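Local coordinates for cysteine protease-like VirA (Shigella flexneri, PDB 3EB8), which is a secreted virulence effector required for entry into epithelial cells and for bacterial spread within and between them, although its reported alpha-tubulin protease activity is disputed, at residues W237-V247 with P344-A352; Q29-A37 with R47-F58. One frame throughout, in Å; residues are numbered along the deposited sequence.

Contact 1 (W237-V247 with P344-A352); sequences WQSLHITSSSV and PESRQVSFA
R347 NH1 donates to the backbone O of L240 at 2.7 Å, the one hydrogen bond between W237-V247 and P344-A352. It is short but bent, with an angle of 135° at the hydrogen, and the donor stands 39° out of the carbonyl plane. NH2 of the same guanidinium bonds I342 O, so R347 ties two backbone carbonyls together. Methyl CD1 of L240 covers one face of the guanidinium. R347 NH1 sits at the rim of the W237 ring, near its plane and 4.0 Å from W237 CZ3; the cation is thus beside the ring and not over its pi face.

T243 touches both P344 and R347: its CB is 4.1 Å from P344 CB, and its CG2, set opposite the carbonyl carbon by a chi1 of 59°, is 3.9 Å from R347 NH1. Farther along, V349 CG2 approaches H241 O at 3.6 Å. V247 crosses V349 at about a right angle, with V247 CG2 3.9 Å from V349 CG1, while V247 CG1 reaches the edge of the F351 ring. S244 N-caps the following helix, its OG accepting from V247 N at 3.1 Å.

The turns and helix start, part of the tubulin-binding region, thus pack on strand 348-356, whose backbone bonds reach S122 and I124 as well as E322 and S324 of strand 315-327; F351 also touches Y251 and I254 of helix 245-265.

Contact 2 (Q29-A37 with R47-F58); sequences QDKMDGEFA and RLCLNKGICSVF
M32 lays its thioether over the F58 ring: CE stands 3.3 Å from the F58 ring centroid and only 12° off its normal, a CH-pi contact. Its SD lies over the same ring, adding a Met-aromatic contact. The bend at M32 chi3 (61°) turns the methyl onto the ring centre.

E35 and R47 meet differently, their carboxylate and guanidinium planes 63° apart. R47 NH1 reaches the syn lone pair of E35 OE1 at 3.0 Å in a salt bridge, with the oxygen at the guanidinium edge. M32 N bonds the same OE1 from above the carboxylate plane at 2.9 Å.

L48 CB lies over one face of the F36 ring, 3.4 Å from F36 CZ, and C55 SG at the ring's edge, while L50 CD1 approaches obliquely. F36 N (2.8 Å) and, weakly, A37 N (3.4 Å) both bond L48 O, which defines a classic beta bulge in this antiparallel pairing.

With S26 OG bonded to E35 OE2 and S45 OG to R47 NE, both charged groups have further polar partners. Two donors on OE1, one of them cationic, probably keep the buried carboxylate ionised.

Contact 2 closes before contact 1 opens along the chain, and the two belong to different sheets. Contact 2 belongs to the N-terminal antiparallel sheet, built from consecutive strands between 24 and 69, where the loop 29-34 leads into strand 35-41. Contact 1 joins the turns leading into helix 245-265, and the helix's first residues, to strand 348-356 of the large mixed sheet and the residues just before it. The contact centres are 24 Å apart and the nearest atoms about 10 Å, so they do not touch. Strand 86-87 relates them: F87 touches F36 and A37 of contact 2, whereas Q86 hydrogen-bonds Q348 and S350 in contact 1's strand. Short-range hairpin pairing and long-range packing of a loop and helix start thereby meet the same short strand.

Contact 1 (W237-V247 with P344-A352)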
loop_
_atom_site.group_PDB
_atom_site.type_symbol
_atom_site.label_atom_id
_atom_site.label_comp_id
_atom_site.label_asym_id
_atom_site.label_seq_id
_atom_site.Cartn_x
_atom_site.Cartn_y
_atom_site.Cartn_z
ATOM N N TRP A 237 0.580 11.085 4.979
ATOM C CA TRP A 237 -0.310 11.629 6.008
ATOM C C TRP A 237 -0.728 10.540 7.039
ATOM O O TRP A 237 -1.204 9.461 6.668
ATOM C CB TRP A 237 -1.529 12.353 5.408
ATOM C CG TRP A 237 -2.379 13.026 6.476
ATOM C CD1 TRP A 237 -1.928 13.779 7.533
ATOM C CD2 TRP A 237 -3.800 12.998 6.592
ATOM N NE1 TRP A 237 -2.976 14.211 8.290
ATOM C CE2 TRP A 237 -4.141 13.749 7.742
ATOM C CE3 TRP A 237 -4.828 12.434 5.821
ATOM C CZ2 TRP A 237 -5.470 13.947 8.151
ATOM C CZ3 TRP A 237 -6.157 12.632 6.230
ATOM C CH2 TRP A 237 -6.459 13.382 7.395
ATOM N N GLN A 238 -0.536 10.822 8.326
ATOM C CA GLN A 238 -0.700 9.792 9.359
ATOM C C GLN A 238 -2.114 9.213 9.456
ATOM O O GLN A 238 -2.285 8.070 9.859
ATOM C CB GLN A 238 -0.264 10.334 10.714
ATOM C CG GLN A 238 -0.976 11.617 11.131
ATOM C CD GLN A 238 -0.544 12.101 12.513
ATOM O OE1 GLN A 238 0.213 13.074 12.645
ATOM N NE2 GLN A 238 -1.012 11.408 13.552
ATOM N N SER A 239 -3.121 10.007 9.098
ATOM C CA SER A 239 -4.526 9.571 9.168
ATOM C C SER A 239 -5.124 9.346 7.784
ATOM O O SER A 239 -6.331 9.295 7.617
ATOM C CB SER A 239 -5.364 10.585 9.942
ATOM O OG SER A 239 -4.757 10.865 11.181
ATOM N N LEU A 240 -4.264 9.189 6.791
ATOM C CA LEU A 240 -4.703 8.907 5.428
ATOM C C LEU A 240 -5.815 7.846 5.337
ATOM O O LEU A 240 -6.711 7.960 4.522
ATOM C CB LEU A 240 -3.504 8.478 4.588
ATOM C CG LEU A 240 -3.776 8.313 3.097
ATOM C CD1 LEU A 240 -4.035 9.654 2.458
ATOM C CD2 LEU A 240 -2.590 7.642 2.438
ATOM N N HIS A 241 -5.757 6.822 6.179
ATOM C CA HIS A 241 -6.651 5.667 6.058
ATOM C C HIS A 241 -7.958 5.766 6.836
ATOM O O HIS A 241 -8.824 4.914 6.673
ATOM C CB HIS A 241 -5.945 4.381 6.512
ATOM C CG HIS A 241 -5.482 4.415 7.939
ATOM N ND1 HIS A 241 -4.317 5.046 8.330
ATOM C CD2 HIS A 241 -6.033 3.923 9.074
ATOM C CE1 HIS A 241 -4.165 4.930 9.635
ATOM N NE2 HIS A 241 -5.193 4.249 10.112
ATOM N N ILE A 242 -8.101 6.736 7.718
ATOM C CA ILE A 242 -9.338 6.791 8.487
ATOM C C ILE A 242 -10.436 7.391 7.617
ATOM O O ILE A 242 -10.602 8.599 7.591
ATOM C CB ILE A 242 -9.177 7.603 9.782
ATOM C CG1 ILE A 242 -7.941 7.146 10.546
ATOM C CG2 ILE A 242 -10.399 7.436 10.663
ATOM C CD1 ILE A 242 -8.024 5.726 10.996
ATOM N N THR A 243 -11.175 6.554 6.893
ATOM C CA THR A 243 -12.132 7.066 5.924
ATOM C C THR A 243 -13.576 6.816 6.316
ATOM O O THR A 243 -14.487 7.289 5.644
ATOM C CB THR A 243 -11.897 6.484 4.503
ATOM O OG1 THR A 243 -12.004 5.059 4.544
ATOM C CG2 THR A 243 -10.530 6.882 3.972
ATOM N N SER A 244 -13.793 6.068 7.393
ATOM C CA SER A 244 -15.156 5.739 7.781
ATOM C C SER A 244 -15.232 5.068 9.135
ATOM O O SER A 244 -14.231 4.571 9.657
ATOM C CB SER A 244 -15.785 4.814 6.739
ATOM O OG SER A 244 -15.214 3.525 6.823
ATOM N N SER A 245 -16.440 5.043 9.685
ATOM C CA SER A 245 -16.736 4.322 10.912
ATOM C C SER A 245 -16.375 2.849 10.742
ATOM O O SER A 245 -15.921 2.204 11.691
ATOM C CB SER A 245 -18.220 4.456 11.238
ATOM O OG SER A 245 -18.656 5.772 10.974
ATOM N N SER A 246 -16.571 2.330 9.527
ATOM C CA SER A 246 -16.309 0.921 9.225
ATOM C C SER A 246 -14.833 0.590 9.348
ATOM O O SER A 246 -14.469 -0.454 9.882
ATOM C CB SER A 246 -16.812 0.559 7.830
ATOM O OG SER A 246 -18.145 0.987 7.662
ATOM N N VAL A 247 -13.985 1.479 8.843
ATOM C CA VAL A 247 -12.544 1.312 8.989
ATOM C C VAL A 247 -12.159 1.439 10.462
ATOM O O VAL A 247 -11.370 0.644 10.989
ATOM C CB VAL A 247 -11.769 2.370 8.171
ATOM C CG1 VAL A 247 -10.313 2.431 8.601
ATOM C CG2 VAL A 247 -11.863 2.069 6.681
ATOM N N PRO A 344 -11.961 11.371 1.542
ATOM C CA PRO A 344 -12.206 10.003 2.025
ATOM C C PRO A 344 -12.933 9.094 1.015
ATOM O O PRO A 344 -12.509 7.946 0.809
ATOM C CB PRO A 344 -13.079 10.227 3.262
ATOM C CG PRO A 344 -12.646 11.549 3.775
ATOM C CD PRO A 344 -12.226 12.376 2.587
ATOM N N GLU A 345 -13.997 9.603 0.403
ATOM C CA GLU A 345 -14.785 8.848 -0.562
ATOM C C GLU A 345 -13.976 8.329 -1.746
ATOM O O GLU A 345 -14.339 7.331 -2.353
ATOM C CB GLU A 345 -15.964 9.688 -1.073
ATOM C CG GLU A 345 -15.638 11.166 -1.236
ATOM C CD GLU A 345 -16.881 12.052 -1.303
ATOM O OE1 GLU A 345 -17.646 11.936 -2.289
ATOM O OE2 GLU A 345 -17.083 12.871 -0.375
ATOM N N SER A 346 -12.893 9.004 -2.100
ATOM C CA SER A 346 -12.087 8.510 -3.218
ATOM C C SER A 346 -10.872 7.678 -2.814
ATOM O O SER A 346 -10.091 7.257 -3.673
ATOM C CB SER A 346 -11.687 9.644 -4.165
ATOM O OG SER A 346 -11.577 10.864 -3.468
ATOM N N ARG A 347 -10.717 7.426 -1.517
ATOM C CA ARG A 347 -9.645 6.544 -1.061
ATOM C C ARG A 347 -10.213 5.169 -0.804
ATOM O O ARG A 347 -11.270 5.038 -0.195
ATOM C CB ARG A 347 -8.987 7.033 0.229
ATOM C CG ARG A 347 -8.474 8.433 0.219
ATOM C CD ARG A 347 -8.090 8.820 1.605
ATOM N NE ARG A 347 -8.325 10.230 1.802
ATOM C CZ ARG A 347 -8.454 10.813 2.985
ATOM N NH1 ARG A 347 -8.353 10.102 4.102
ATOM N NH2 ARG A 347 -8.678 12.116 3.048
ATOM N N GLN A 348 -9.519 4.146 -1.276
ATOM C CA GLN A 348 -9.888 2.790 -0.919
ATOM C C GLN A 348 -8.911 2.212 0.096
ATOM O O GLN A 348 -7.684 2.286 -0.067
ATOM C CB GLN A 348 -9.957 1.901 -2.139
ATOM C CG GLN A 348 -10.538 0.548 -1.848
ATOM C CD GLN A 348 -10.625 -0.282 -3.102
ATOM O OE1 GLN A 348 -9.613 -0.819 -3.571
ATOM N NE2 GLN A 348 -11.836 -0.379 -3.673
ATOM N N VAL A 349 -9.480 1.638 1.140
ATOM C CA VAL A 349 -8.711 1.155 2.272
ATOM C C VAL A 349 -8.876 -0.348 2.382
ATOM O O VAL A 349 -9.986 -0.874 2.224
ATOM C CB VAL A 349 -9.151 1.874 3.570
ATOM C CG1 VAL A 349 -8.529 1.232 4.797
ATOM C CG2 VAL A 349 -8.777 3.345 3.486
ATOM N N SER A 350 -7.762 -1.040 2.615
ATOM C CA SER A 350 -7.771 -2.496 2.711
ATOM C C SER A 350 -6.825 -2.953 3.813
ATOM O O SER A 350 -5.896 -2.236 4.153
ATOM C CB SER A 350 -7.353 -3.110 1.389
ATOM O OG SER A 350 -6.036 -2.700 1.066
ATOM N N PHE A 351 -7.063 -4.149 4.355
ATOM C CA PHE A 351 -6.293 -4.684 5.474
ATOM C C PHE A 351 -5.774 -6.087 5.207
ATOM O O PHE A 351 -6.398 -6.863 4.504
ATOM C CB PHE A 351 -7.161 -4.784 6.724
ATOM C CG PHE A 351 -7.286 -3.515 7.485
ATOM C CD1 PHE A 351 -7.927 -2.417 6.928
ATOM C CD2 PHE A 351 -6.798 -3.422 8.781
ATOM C CE1 PHE A 351 -8.058 -1.247 7.635
ATOM C CE2 PHE A 351 -6.936 -2.250 9.505
ATOM C CZ PHE A 351 -7.567 -1.159 8.934
ATOM N N ALA A 352 -4.652 -6.420 5.822
ATOM C CA ALA A 352 -4.259 -7.805 5.957
ATOM C C ALA A 352 -3.408 -7.982 7.206
ATOM O O ALA A 352 -2.711 -7.066 7.644
ATOM C CB ALA A 352 -3.500 -8.309 4.700
#

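Contact 2 (Q29-A37 with R47-F58)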
loop_
_atom_site.group_PDB
_atom_site.type_symbol
_atom_site.label_atom_id
_atom_site.label_comp_id
_atom_site.label_asym_id
_atom_site.label_seq_id
_atom_site.Cartn_x
_atom_site.Cartn_y
_atom_site.Cartn_z
ATOM N N GLN A 29 -19.604 -4.354 -13.353
ATOM C CA GLN A 29 -20.999 -4.542 -12.976
ATOM C C GLN A 29 -21.534 -5.858 -13.532
ATOM O O GLN A 29 -22.594 -6.341 -13.119
ATOM C CB GLN A 29 -21.864 -3.366 -13.446
ATOM C CG GLN A 29 -21.918 -2.198 -12.463
ATOM C CD GLN A 29 -23.108 -1.268 -12.709
ATOM O OE1 GLN A 29 -24.012 -1.167 -11.876
ATOM N NE2 GLN A 29 -23.112 -0.594 -13.858
ATOM N N ASP A 30 -20.792 -6.442 -14.464
ATOM C CA ASP A 30 -21.231 -7.672 -15.115
ATOM C C ASP A 30 -20.325 -8.848 -14.733
ATOM O O ASP A 30 -19.944 -9.665 -15.569
ATOM C CB ASP A 30 -21.308 -7.491 -16.641
ATOM C CG ASP A 30 -20.029 -6.905 -17.222
ATOM O OD1 ASP A 30 -18.982 -6.968 -16.531
ATOM O OD2 ASP A 30 -20.070 -6.376 -18.356
ATOM N N LYS A 31 -19.987 -8.923 -13.456
ATOM C CA LYS A 31 -19.236 -10.048 -12.923
ATOM C C LYS A 31 -20.208 -11.112 -12.435
ATOM O O LYS A 31 -21.394 -10.837 -12.239
ATOM C CB LYS A 31 -18.358 -9.572 -11.762
ATOM C CG LYS A 31 -19.142 -8.968 -10.607
ATOM C CD LYS A 31 -18.340 -7.873 -9.929
ATOM C CE LYS A 31 -18.967 -7.449 -8.616
ATOM N NZ LYS A 31 -18.725 -8.477 -7.558
ATOM N N MET A 32 -19.715 -12.325 -12.231
ATOM C CA MET A 32 -20.547 -13.384 -11.673
ATOM C C MET A 32 -20.996 -13.020 -10.272
ATOM O O MET A 32 -20.550 -12.016 -9.726
ATOM C CB MET A 32 -19.797 -14.704 -11.667
ATOM C CG MET A 32 -19.552 -15.229 -13.052
ATOM S SD MET A 32 -18.750 -16.821 -12.990
ATOM C CE MET A 32 -19.982 -17.789 -12.112
ATOM N N ASP A 33 -21.884 -13.826 -9.698
ATOM C CA ASP A 33 -22.359 -13.586 -8.343
ATOM C C ASP A 33 -21.256 -13.877 -7.339
ATOM O O ASP A 33 -20.676 -14.958 -7.341
ATOM C CB ASP A 33 -23.584 -14.447 -8.023
ATOM C CG ASP A 33 -24.848 -13.950 -8.706
ATOM O OD1 ASP A 33 -24.758 -13.474 -9.860
ATOM O OD2 ASP A 33 -25.932 -14.041 -8.088
ATOM N N GLY A 34 -20.967 -12.911 -6.480
ATOM C CA GLY A 34 -19.960 -13.092 -5.454
ATOM C C GLY A 34 -18.532 -13.007 -5.975
ATOM O O GLY A 34 -17.581 -13.148 -5.208
ATOM N N GLU A 35 -18.376 -12.769 -7.274
ATOM C CA GLU A 35 -17.048 -12.645 -7.874
ATOM C C GLU A 35 -16.270 -11.454 -7.324
ATOM O O GLU A 35 -16.768 -10.329 -7.294
ATOM C CB GLU A 35 -17.149 -12.537 -9.397
ATOM C CG GLU A 35 -15.834 -12.280 -10.082
ATOM C CD GLU A 35 -15.990 -12.150 -11.587
ATOM O OE1 GLU A 35 -16.885 -12.821 -12.149
ATOM O OE2 GLU A 35 -15.222 -11.378 -12.211
ATOM N N PHE A 36 -15.038 -11.717 -6.896
ATOM C CA PHE A 36 -14.189 -10.684 -6.334
ATOM C C PHE A 36 -12.912 -10.512 -7.147
ATOM O O PHE A 36 -12.233 -9.494 -7.028
ATOM C CB PHE A 36 -13.857 -10.983 -4.867
ATOM C CG PHE A 36 -13.031 -12.219 -4.677
ATOM C CD1 PHE A 36 -11.646 -12.152 -4.704
ATOM C CD2 PHE A 36 -13.634 -13.442 -4.477
ATOM C CE1 PHE A 36 -10.881 -13.273 -4.539
ATOM C CE2 PHE A 36 -12.867 -14.576 -4.307
ATOM C CZ PHE A 36 -11.487 -14.487 -4.336
ATOM N N ALA A 37 -12.580 -11.497 -7.975
ATOM C CA ALA A 37 -11.426 -11.369 -8.861
ATOM C C ALA A 37 -11.608 -12.098 -10.186
ATOM O O ALA A 37 -12.406 -13.023 -10.302
ATOM C CB ALA A 37 -10.170 -11.831 -8.179
ATOM N N ARG A 47 -12.746 -16.806 -12.826
ATOM C CA ARG A 47 -13.435 -15.940 -11.897
ATOM C C ARG A 47 -13.371 -16.546 -10.515
ATOM O O ARG A 47 -13.619 -17.742 -10.336
ATOM C CB ARG A 47 -14.889 -15.751 -12.313
ATOM C CG ARG A 47 -15.073 -15.433 -13.773
ATOM C CD ARG A 47 -14.390 -14.133 -14.156
ATOM N NE ARG A 47 -14.677 -13.803 -15.548
ATOM C CZ ARG A 47 -15.820 -13.271 -15.966
ATOM N NH1 ARG A 47 -16.781 -12.999 -15.092
ATOM N NH2 ARG A 47 -15.994 -13.010 -17.254
ATOM N N LEU A 48 -13.034 -15.724 -9.532
ATOM C CA LEU A 48 -12.989 -16.174 -8.155
ATOM C C LEU A 48 -14.164 -15.575 -7.411
ATOM O O LEU A 48 -14.307 -14.355 -7.352
ATOM C CB LEU A 48 -11.694 -15.726 -7.506
ATOM C CG LEU A 48 -10.463 -16.038 -8.351
ATOM C CD1 LEU A 48 -9.194 -15.503 -7.685
ATOM C CD2 LEU A 48 -10.363 -17.522 -8.595
ATOM N N CYS A 49 -15.009 -16.433 -6.848
ATOM C CA CYS A 49 -16.216 -15.966 -6.191
ATOM C C CYS A 49 -16.281 -16.407 -4.742
ATOM O O CYS A 49 -15.809 -17.484 -4.389
ATOM C CB CYS A 49 -17.457 -16.448 -6.944
ATOM S SG CYS A 49 -17.453 -15.994 -8.683
ATOM N N LEU A 50 -16.870 -15.552 -3.914
ATOM C CA LEU A 50 -17.155 -15.866 -2.529
ATOM C C LEU A 50 -18.659 -15.952 -2.362
ATOM O O LEU A 50 -19.397 -15.103 -2.863
ATOM C CB LEU A 50 -16.585 -14.783 -1.618
ATOM C CG LEU A 50 -15.122 -15.012 -1.254
ATOM C CD1 LEU A 50 -14.436 -13.722 -0.881
ATOM C CD2 LEU A 50 -15.030 -16.014 -0.115
ATOM N N ASN A 51 -19.110 -16.993 -1.682
ATOM C CA ASN A 51 -20.512 -17.118 -1.329
ATOM C C ASN A 51 -20.589 -17.627 0.100
ATOM O O ASN A 51 -20.140 -18.732 0.401
ATOM C CB ASN A 51 -21.229 -18.042 -2.312
ATOM C CG ASN A 51 -21.005 -17.619 -3.768
ATOM O OD1 ASN A 51 -21.627 -16.668 -4.254
ATOM N ND2 ASN A 51 -20.101 -18.316 -4.463
ATOM N N LYS A 52 -21.125 -16.797 0.987
ATOM C CA LYS A 52 -21.152 -17.123 2.404
ATOM C C LYS A 52 -19.758 -17.536 2.886
ATOM O O LYS A 52 -19.588 -18.534 3.578
ATOM C CB LYS A 52 -22.191 -18.214 2.682
ATOM C CG LYS A 52 -23.625 -17.764 2.419
ATOM C CD LYS A 52 -24.615 -18.492 3.309
ATOM C CE LYS A 52 -25.887 -17.674 3.491
ATOM N NZ LYS A 52 -26.791 -18.255 4.528
ATOM N N GLY A 53 -18.755 -16.759 2.494
ATOM C CA GLY A 53 -17.390 -17.002 2.921
ATOM C C GLY A 53 -16.694 -18.184 2.262
ATOM O O GLY A 53 -15.531 -18.453 2.558
ATOM N N ILE A 54 -17.397 -18.897 1.383
ATOM C CA ILE A 54 -16.792 -20.002 0.641
ATOM C C ILE A 54 -16.350 -19.565 -0.753
ATOM O O ILE A 54 -17.133 -18.977 -1.513
ATOM C CB ILE A 54 -17.758 -21.184 0.478
ATOM C CG1 ILE A 54 -18.259 -21.667 1.843
ATOM C CG2 ILE A 54 -17.083 -22.307 -0.276
ATOM C CD1 ILE A 54 -19.397 -22.677 1.750
ATOM N N CYS A 55 -15.099 -19.871 -1.092
ATOM C CA CYS A 55 -14.535 -19.490 -2.383
ATOM C C CYS A 55 -14.695 -20.577 -3.444
ATOM O O CYS A 55 -14.282 -21.725 -3.250
ATOM C CB CYS A 55 -13.056 -19.129 -2.240
ATOM S SG CYS A 55 -12.277 -18.592 -3.789
ATOM N N SER A 56 -15.298 -20.203 -4.565
ATOM C CA SER A 56 -15.398 -21.091 -5.714
ATOM C C SER A 56 -14.622 -20.489 -6.879
ATOM O O SER A 56 -14.500 -19.265 -6.999
ATOM C CB SER A 56 -16.857 -21.331 -6.118
ATOM O OG SER A 56 -17.597 -21.858 -5.035
ATOM N N VAL A 57 -14.096 -21.361 -7.731
ATOM C CA VAL A 57 -13.357 -20.941 -8.906
ATOM C C VAL A 57 -14.105 -21.344 -10.163
ATOM O O VAL A 57 -14.498 -22.494 -10.325
ATOM C CB VAL A 57 -11.971 -21.569 -8.931
ATOM C CG1 VAL A 57 -11.169 -21.014 -10.104
ATOM C CG2 VAL A 57 -11.264 -21.320 -7.593
ATOM N N PHE A 58 -14.306 -20.382 -11.054
ATOM C CA PHE A 58 -14.997 -20.649 -12.302
ATOM C C PHE A 58 -14.044 -20.511 -13.480
ATOM O O PHE A 58 -13.329 -19.512 -13.621
ATOM C CB PHE A 58 -16.177 -19.704 -12.467
ATOM C CG PHE A 58 -17.288 -19.958 -11.499
ATOM C CD1 PHE A 58 -17.220 -19.479 -10.201
ATOM C CD2 PHE A 58 -18.408 -20.674 -11.888
ATOM C CE1 PHE A 58 -18.242 -19.709 -9.309
ATOM C CE2 PHE A 58 -19.439 -20.908 -11.004
ATOM C CZ PHE A 58 -19.358 -20.424 -9.710
#